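Local coordinates for protein putative glycosidase ph117-related (Bacteroides thetaiotaomicron, PDB 5A7V) that probably acts on beta-mannosidic linkages as a GH130 family enzyme, related to mannooligosaccharide phosphorylases, and binds mannose in its pocket, at residues E337-G340 with Q341-G345. Numbering follows the deposited sequence. Where two conformers were deposited one is given.
Sequences EKSG and QYVDG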
# COMPACT_ATOMS: atom_id res chain seq x y z
N GLU A 337 16.04 -1.53 3.72
CA GLU A 337 15.06 -0.44 3.60
C GLU A 337 15.70 0.81 2.98
O GLU A 337 15.08 1.56 2.23
CB GLU A 337 14.43 -0.11 4.94
CG GLU A 337 13.75 -1.30 5.62
CD GLU A 337 13.41 -1.10 7.08
OE1 GLU A 337 13.86 -0.09 7.71
OE2 GLU A 337 12.63 -1.94 7.66
N LYS A 338 16.95 1.06 3.39
CA LYS A 338 17.64 2.32 3.01
C LYS A 338 18.05 2.37 1.56
O LYS A 338 18.22 3.44 1.02
CB LYS A 338 18.85 2.56 3.93
CG LYS A 338 18.44 2.98 5.34
CD LYS A 338 19.63 3.17 6.30
CE LYS A 338 20.22 4.58 6.23
NZ LYS A 338 19.26 5.74 6.58
N SER A 339 18.31 1.20 0.94
CA SER A 339 18.71 1.15 -0.47
C SER A 339 18.36 -0.19 -1.09
O SER A 339 18.37 -1.21 -0.40
CB SER A 339 20.21 1.42 -0.61
OG SER A 339 20.44 1.83 -1.96
N GLY A 340 18.08 -0.17 -2.38
CA GLY A 340 17.67 -1.37 -3.12
C GLY A 340 17.47 -0.98 -4.55
O GLY A 340 18.10 -0.04 -5.07
N GLN A 341 16.50 -1.61 -5.20
CA GLN A 341 16.14 -1.24 -6.55
C GLN A 341 15.83 0.25 -6.61
O GLN A 341 16.16 0.90 -7.61
CB GLN A 341 14.91 -2.07 -7.01
CG GLN A 341 14.46 -1.63 -8.40
CD GLN A 341 13.30 -2.34 -9.06
OE1 GLN A 341 13.14 -2.13 -10.26
NE2 GLN A 341 12.49 -3.07 -8.33
N TYR A 342 15.09 0.73 -5.61
CA TYR A 342 14.89 2.16 -5.42
C TYR A 342 16.01 2.66 -4.50
O TYR A 342 16.01 2.41 -3.30
CB TYR A 342 13.49 2.47 -4.85
CG TYR A 342 13.19 3.95 -4.75
CD1 TYR A 342 12.77 4.69 -5.87
CD2 TYR A 342 13.37 4.62 -3.53
CE1 TYR A 342 12.55 6.05 -5.80
CE2 TYR A 342 13.16 6.00 -3.44
CZ TYR A 342 12.76 6.72 -4.57
OH TYR A 342 12.54 8.08 -4.53
N VAL A 343 17.01 3.30 -5.11
CA VAL A 343 18.28 3.53 -4.42
C VAL A 343 18.19 4.47 -3.24
O VAL A 343 18.96 4.37 -2.28
CB VAL A 343 19.41 3.89 -5.43
CG1 VAL A 343 19.14 5.23 -6.05
CG2 VAL A 343 20.79 3.83 -4.78
N ASP A 344 17.21 5.37 -3.29
CA ASP A 344 17.06 6.35 -2.22
C ASP A 344 16.30 5.83 -0.98
O ASP A 344 16.19 6.55 0.01
CB ASP A 344 16.40 7.62 -2.76
CG ASP A 344 17.25 8.29 -3.87
OD1 ASP A 344 18.43 8.60 -3.61
OD2 ASP A 344 16.75 8.51 -5.02
N GLY A 345 15.76 4.59 -1.05
CA GLY A 345 15.14 3.95 0.08
C GLY A 345 13.63 4.11 0.19
O GLY A 345 13.10 5.15 -0.12
O HOH W 1 17.54 5.81 2.34
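In one of its two conformers, Ser339 OG donates a hydrogen bond to Val343 O at 3.0 Å, from the residue just past the helix 335-338 to the turn that follows. The donor meets the carbonyl at a C=O...OG angle of 118° and stands 15° from its plane. With OG anti to the backbone N (chi1 -159°), the hydroxyl reaches both this oxygen and the CG2 methyl of Val343, 3.5 Å from OG. A water adds a second bridge, donating to Lys338 O and to Asp344 O, each 2.8 Å from the water oxygen. Tyr342 to Gly345 form a type I beta turn, closed by Gly345 N to Tyr342 O at 3.1 Å, within the loop that leads to strand 347-355 of this beta-propeller. Gly345 packs against the end of the helix, its bare CA 3.2 Å from Glu337 O and 3.3 Å from Lys338 O. The loop also serves the sugar site: the Tyr342 side chain touches the bound alpha-D-mannopyranose, its OH hydrogen-bonded to Asn304 O and its ring edge-to-face with Tyr306. Gln341, extended beyond CG, hydrogen-bonds through NE2 to Asp367 O and Glu95 OE1.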